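Side-chain contacts in amine Dehydrogenase (Pseudomonas putida, PDB 1JMX), which probably passes electrons through its two c-type hemes as the alpha subunit of a quinohemoprotein amine dehydrogenase: residues A[168-173]-A[234-239]; A[251-256]-A[262-267]. One frame throughout, in Å; residues are numbered along the deposited sequence.

Overall arrangement
Both contacts involve the closed antiparallel barrel that starts at strand 182-190. Interaction 1 joins helix 165-173, which precedes the barrel in the chain, to the turn 234-236 and the start of strand 237-244. Interaction 2 lies within the barrel wall, in the hairpin of strands 247-256 and 259-266. Their centres are about 16 Å apart. Strands 237-244 and 247-256 are neighbours, so the two contacts touch: Tyr236 O is 2.8 Å from Ala255 N, and Trp238 NE1 is 3.0 Å from Gln251 OE1. Interaction 2 is away from the heme sites. In interaction 1, the side chain of Asn234 is about 10 Å from that of Lys32, which binds a heme.

Interaction 1: A[168-173]-A[234-239]; sequences AEWQKA and NGYEWR
Trp170 reaches from its helix to the turn, its indole meeting Asn234 O at the ring edge and overlapping Tyr236 obliquely. Its CG is anti to the backbone N (chi1 179°), which carries the ring out toward the turn. NE1 donates to Asn234 O at 3.2 Å. That oxygen lies in the indole plane, yet the bond is bent, 144° at the hydrogen. A second, weak bond runs from NE1 to Asn234 OD1, also 3.2 Å. The one N-H serves two oxygens of Asn234, the backbone one the better. The indole and the Asn234 amide stand nearly upright to each other. Further along the ring, Trp170 CZ2 packs on Tyr236 CD2 at 3.6 Å, the two planes 80° apart. A leucine in place of Trp170 would probably leave Asn234 O without this donor and open a gap beside the Tyr236 ring. The turn is held from other sides too: Asp66 accepts from Asn234 N, and Tyr236 OH bonds to Leu70 O. Tyr236 and Glu237 together face Tyr233 in a classic beta bulge. Helix 165-173 therefore meets the barrel where strand 223-233 turns into strand 237-244, with Leu256 of strand 247-256 against both side chains.

Interaction 2: A[251-256]-A[262-267]; sequences QVFAAL and GRMFEA
Gln251 and Met264 lie side by side and point the same way from neighbouring strands of an antiparallel beta hairpin, part of the closed barrel. They form a non-hydrogen-bonded pair. Gln251 CG rests on Met264 CG at 3.3 Å. Farther out, Gln251 NE2 makes a weak but nearly straight hydrogen bond to Met264 SD. The Gln251 chain is extended beyond CG (chi2 -176°), which brings its amide level with the sulfur.

The next pair, Val252 with Arg263, is hydrogen-bonded through the backbone in both directions. Val252 N donates to Arg263 O at 3.0 Å, and Arg263 N returns a bond to Val252 O at 3.1 Å. On the face of Val252 and Arg263, Val252 CG2 meets the edge of the Phe265 ring.

Phe253 stands opposite Gly262, and their CA atoms are only 4.0 Å apart. A side chain at Gly262 would run into Val252 O and the Phe253 ring. That ring leans across the partner strand, and Phe253 CZ packs on Met264 CG at 4.0 Å. Gln251 CB lies over one face of the Phe253 ring, toward the rim.

Further residues surround these groups. Trp238 NE1 bonds to Gln251 OE1, which probably helps keep the amide turned with NE2 to the sulfur. Phe276 of strand 269-280 stacks on Phe253. The Arg263 guanidinium is tied to Asp270 O and Glu83 O. Close to the backbone, Phe253 CD1 lies 3.5 Å from Gly262 CA, which meets the ring at its edge.

Interaction 1: A[168-173]-A[234-239]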
loop_
_atom_site.group_PDB
_atom_site.type_symbol
_atom_site.label_atom_id
_atom_site.label_comp_id
_atom_site.label_asym_id
_atom_site.label_seq_id
_atom_site.Cartn_x
_atom_site.Cartn_y
_atom_site.Cartn_z
ATOM N N ALA A 168 -24.639 23.436 1.433
ATOM C CA ALA A 168 -25.980 24.015 1.384
ATOM C C ALA A 168 -26.065 25.070 0.285
ATOM O O ALA A 168 -27.008 25.077 -0.516
ATOM C CB ALA A 168 -26.333 24.634 2.743
ATOM N N GLU A 169 -25.058 25.942 0.244
ATOM C CA GLU A 169 -24.982 27.015 -0.739
ATOM C C GLU A 169 -24.622 26.522 -2.123
ATOM O O GLU A 169 -24.842 27.221 -3.115
ATOM C CB GLU A 169 -24.009 28.089 -0.273
ATOM C CG GLU A 169 -24.621 28.980 0.796
ATOM C CD GLU A 169 -23.630 29.936 1.432
ATOM O OE1 GLU A 169 -23.527 29.930 2.687
ATOM O OE2 GLU A 169 -22.975 30.708 0.686
ATOM N N TRP A 170 -24.045 25.328 -2.190
ATOM C CA TRP A 170 -23.703 24.752 -3.471
ATOM C C TRP A 170 -24.954 24.129 -4.103
ATOM O O TRP A 170 -25.158 24.234 -5.308
ATOM C CB TRP A 170 -22.602 23.704 -3.338
ATOM C CG TRP A 170 -22.289 23.115 -4.656
ATOM C CD1 TRP A 170 -22.549 21.847 -5.067
ATOM C CD2 TRP A 170 -21.740 23.802 -5.785
ATOM N NE1 TRP A 170 -22.204 21.700 -6.383
ATOM C CE2 TRP A 170 -21.704 22.885 -6.850
ATOM C CE3 TRP A 170 -21.279 25.108 -5.998
ATOM C CZ2 TRP A 170 -21.225 23.227 -8.118
ATOM C CZ3 TRP A 170 -20.801 25.451 -7.258
ATOM C CH2 TRP A 170 -20.779 24.512 -8.303
ATOM N N GLN A 171 -25.785 23.487 -3.282
ATOM C CA GLN A 171 -27.013 22.862 -3.762
ATOM C C GLN A 171 -27.956 23.877 -4.413
ATOM O O GLN A 171 -28.783 23.516 -5.251
ATOM C CB GLN A 171 -27.749 22.165 -2.614
ATOM C CG GLN A 171 -27.058 20.928 -2.092
ATOM C CD GLN A 171 -27.891 20.195 -1.054
ATOM O OE1 GLN A 171 -28.684 19.302 -1.390
ATOM N NE2 GLN A 171 -27.724 20.576 0.217
ATOM N N LYS A 172 -27.859 25.135 -3.991
ATOM C CA LYS A 172 -28.697 26.191 -4.546
ATOM C C LYS A 172 -28.038 26.897 -5.731
ATOM O O LYS A 172 -28.705 27.193 -6.727
ATOM C CB LYS A 172 -29.068 27.216 -3.468
ATOM C CG LYS A 172 -30.038 26.697 -2.397
ATOM C CD LYS A 172 -31.521 26.777 -2.810
ATOM C CE LYS A 172 -31.899 25.823 -3.954
ATOM N NZ LYS A 172 -32.060 26.520 -5.285
ATOM N N ALA A 173 -26.729 27.126 -5.638
ATOM C CA ALA A 173 -25.990 27.811 -6.693
ATOM C C ALA A 173 -25.398 26.904 -7.765
ATOM O O ALA A 173 -24.705 27.389 -8.651
ATOM C CB ALA A 173 -24.893 28.686 -6.082
ATOM N N ASN A 234 -22.501 16.546 -10.133
ATOM C CA ASN A 234 -22.683 17.633 -9.177
ATOM C C ASN A 234 -22.453 19.041 -9.732
ATOM O O ASN A 234 -21.986 19.921 -9.017
ATOM C CB ASN A 234 -21.797 17.385 -7.951
ATOM C CG ASN A 234 -22.203 18.214 -6.748
ATOM O OD1 ASN A 234 -23.333 18.674 -6.648
ATOM N ND2 ASN A 234 -21.273 18.406 -5.824
ATOM N N GLY A 235 -22.744 19.233 -11.015
ATOM C CA GLY A 235 -22.608 20.542 -11.628
ATOM C C GLY A 235 -21.220 21.073 -11.917
ATOM O O GLY A 235 -21.103 22.136 -12.523
ATOM N N TYR A 236 -20.173 20.359 -11.505
ATOM C CA TYR A 236 -18.805 20.814 -11.757
ATOM C C TYR A 236 -17.793 19.695 -11.976
ATOM O O TYR A 236 -16.790 19.907 -12.650
ATOM C CB TYR A 236 -18.315 21.755 -10.645
ATOM C CG TYR A 236 -17.897 21.077 -9.352
ATOM C CD1 TYR A 236 -16.551 20.969 -9.004
ATOM C CD2 TYR A 236 -18.848 20.558 -8.475
ATOM C CE1 TYR A 236 -16.161 20.364 -7.815
ATOM C CE2 TYR A 236 -18.472 19.950 -7.285
ATOM C CZ TYR A 236 -17.131 19.860 -6.958
ATOM O OH TYR A 236 -16.762 19.294 -5.766
ATOM N N GLU A 237 -18.060 18.508 -11.426
ATOM C CA GLU A 237 -17.153 17.367 -11.570
ATOM C C GLU A 237 -17.207 16.705 -12.940
ATOM O O GLU A 237 -17.985 15.783 -13.187
ATOM C CB GLU A 237 -17.382 16.337 -10.462
ATOM C CG GLU A 237 -16.914 16.783 -9.077
ATOM C CD GLU A 237 -15.391 16.810 -8.914
ATOM O OE1 GLU A 237 -14.643 16.662 -9.906
ATOM O OE2 GLU A 237 -14.933 16.983 -7.766
ATOM N N TRP A 238 -16.325 17.175 -13.812
ATOM C CA TRP A 238 -16.214 16.701 -15.179
ATOM C C TRP A 238 -15.367 15.439 -15.301
ATOM O O TRP A 238 -14.207 15.415 -14.896
ATOM C CB TRP A 238 -15.622 17.821 -16.033
ATOM C CG TRP A 238 -15.290 17.451 -17.442
ATOM C CD1 TRP A 238 -14.166 16.809 -17.881
ATOM C CD2 TRP A 238 -16.055 17.769 -18.609
ATOM N NE1 TRP A 238 -14.180 16.715 -19.251
ATOM C CE2 TRP A 238 -15.327 17.297 -19.726
ATOM C CE3 TRP A 238 -17.283 18.410 -18.822
ATOM C CZ2 TRP A 238 -15.789 17.449 -21.042
ATOM C CZ3 TRP A 238 -17.741 18.561 -20.125
ATOM C CH2 TRP A 238 -16.994 18.081 -21.219
ATOM N N ARG A 239 -15.957 14.397 -15.878
ATOM C CA ARG A 239 -15.269 13.132 -16.092
ATOM C C ARG A 239 -15.403 12.774 -17.557
ATOM O O ARG A 239 -16.502 12.574 -18.052
ATOM C CB ARG A 239 -15.876 12.024 -15.226
ATOM C CG ARG A 239 -15.682 12.235 -13.749
ATOM C CD ARG A 239 -14.212 12.227 -13.375
ATOM N NE ARG A 239 -14.039 12.462 -11.949
ATOM C CZ ARG A 239 -14.156 13.652 -11.375
ATOM N NH1 ARG A 239 -14.432 14.721 -12.104
ATOM N NH2 ARG A 239 -14.045 13.768 -10.066
#

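Interaction 2: A[251-256]-A[262-267]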
loop_
_atom_site.group_PDB
_atom_site.type_symbol
_atom_site.label_atom_id
_atom_site.label_comp_id
_atom_site.label_asym_id
_atom_site.label_seq_id
_atom_site.Cartn_x
_atom_site.Cartn_y
_atom_site.Cartn_z
ATOM N N GLN A 251 -10.265 12.339 -18.400
ATOM C CA GLN A 251 -10.208 13.751 -18.070
ATOM C C GLN A 251 -10.896 13.926 -16.730
ATOM O O GLN A 251 -12.064 13.585 -16.583
ATOM C CB GLN A 251 -10.967 14.593 -19.102
ATOM C CG GLN A 251 -10.474 14.483 -20.531
ATOM C CD GLN A 251 -11.211 15.418 -21.464
ATOM O OE1 GLN A 251 -12.430 15.572 -21.374
ATOM N NE2 GLN A 251 -10.474 16.059 -22.358
ATOM N N VAL A 252 -10.164 14.412 -15.742
ATOM C CA VAL A 252 -10.738 14.665 -14.431
ATOM C C VAL A 252 -10.543 16.163 -14.195
ATOM O O VAL A 252 -9.465 16.616 -13.784
ATOM C CB VAL A 252 -10.052 13.822 -13.327
ATOM C CG1 VAL A 252 -10.579 14.207 -11.960
ATOM C CG2 VAL A 252 -10.274 12.337 -13.591
ATOM N N PHE A 253 -11.561 16.934 -14.557
ATOM C CA PHE A 253 -11.509 18.381 -14.409
ATOM C C PHE A 253 -12.597 18.865 -13.477
ATOM O O PHE A 253 -13.543 18.140 -13.162
ATOM C CB PHE A 253 -11.721 19.098 -15.756
ATOM C CG PHE A 253 -10.847 18.609 -16.876
ATOM C CD1 PHE A 253 -9.551 18.168 -16.643
ATOM C CD2 PHE A 253 -11.334 18.583 -18.180
ATOM C CE1 PHE A 253 -8.756 17.706 -17.687
ATOM C CE2 PHE A 253 -10.544 18.125 -19.229
ATOM C CZ PHE A 253 -9.251 17.684 -18.977
ATOM N N ALA A 254 -12.429 20.102 -13.034
ATOM C CA ALA A 254 -13.391 20.779 -12.196
ATOM C C ALA A 254 -13.776 21.916 -13.122
ATOM O O ALA A 254 -12.924 22.690 -13.541
ATOM C CB ALA A 254 -12.740 21.309 -10.949
ATOM N N ALA A 255 -15.035 21.915 -13.546
ATOM C CA ALA A 255 -15.574 22.929 -14.443
ATOM C C ALA A 255 -16.314 23.974 -13.628
ATOM O O ALA A 255 -17.442 23.752 -13.185
ATOM C CB ALA A 255 -16.509 22.281 -15.457
ATOM N N LEU A 256 -15.670 25.117 -13.435
ATOM C CA LEU A 256 -16.244 26.206 -12.657
ATOM C C LEU A 256 -16.009 27.575 -13.299
ATOM O O LEU A 256 -14.898 27.868 -13.743
ATOM C CB LEU A 256 -15.624 26.210 -11.257
ATOM C CG LEU A 256 -15.818 24.971 -10.380
ATOM C CD1 LEU A 256 -14.849 25.023 -9.204
ATOM C CD2 LEU A 256 -17.277 24.881 -9.917
ATOM N N GLY A 262 -7.780 20.703 -14.317
ATOM C CA GLY A 262 -7.613 19.324 -13.927
ATOM C C GLY A 262 -6.435 18.633 -14.576
ATOM O O GLY A 262 -5.402 19.247 -14.862
ATOM N N ARG A 263 -6.620 17.348 -14.844
ATOM C CA ARG A 263 -5.576 16.535 -15.427
ATOM C C ARG A 263 -6.152 15.540 -16.415
ATOM O O ARG A 263 -7.258 15.039 -16.238
ATOM C CB ARG A 263 -4.834 15.807 -14.306
ATOM C CG ARG A 263 -3.635 14.991 -14.730
ATOM C CD ARG A 263 -2.871 14.521 -13.511
ATOM N NE ARG A 263 -1.631 13.858 -13.875
ATOM C CZ ARG A 263 -1.466 12.544 -13.897
ATOM N NH1 ARG A 263 -2.463 11.736 -13.563
ATOM N NH2 ARG A 263 -0.317 12.040 -14.306
ATOM N N MET A 264 -5.405 15.296 -17.481
ATOM C CA MET A 264 -5.805 14.355 -18.507
ATOM C C MET A 264 -4.704 13.311 -18.553
ATOM O O MET A 264 -3.549 13.645 -18.786
ATOM C CB MET A 264 -5.911 15.065 -19.847
ATOM C CG MET A 264 -7.141 14.708 -20.630
ATOM S SD MET A 264 -7.204 15.654 -22.146
ATOM C CE MET A 264 -7.511 14.363 -23.316
ATOM N N PHE A 265 -5.053 12.050 -18.321
ATOM C CA PHE A 265 -4.054 10.987 -18.305
ATOM C C PHE A 265 -4.490 9.724 -19.023
ATOM O O PHE A 265 -5.664 9.534 -19.314
ATOM C CB PHE A 265 -3.693 10.648 -16.855
ATOM C CG PHE A 265 -4.877 10.279 -16.006
ATOM C CD1 PHE A 265 -5.259 8.946 -15.856
ATOM C CD2 PHE A 265 -5.622 11.263 -15.370
ATOM C CE1 PHE A 265 -6.365 8.601 -15.088
ATOM C CE2 PHE A 265 -6.734 10.930 -14.598
ATOM C CZ PHE A 265 -7.106 9.594 -14.456
ATOM N N GLU A 266 -3.533 8.854 -19.312
ATOM C CA GLU A 266 -3.848 7.601 -19.959
ATOM C C GLU A 266 -4.647 6.740 -18.999
ATOM O O GLU A 266 -4.218 6.476 -17.874
ATOM C CB GLU A 266 -2.582 6.879 -20.354
ATOM C CG GLU A 266 -1.948 7.413 -21.597
ATOM C CD GLU A 266 -0.935 6.457 -22.139
ATOM O OE1 GLU A 266 0.244 6.844 -22.218
ATOM O OE2 GLU A 266 -1.312 5.310 -22.472
ATOM N N ALA A 267 -5.821 6.320 -19.457
ATOM C CA ALA A 267 -6.738 5.491 -18.678
ATOM C C ALA A 267 -6.042 4.296 -18.044
ATOM O O ALA A 267 -6.393 3.866 -16.949
ATOM C CB ALA A 267 -7.849 5.009 -19.572
#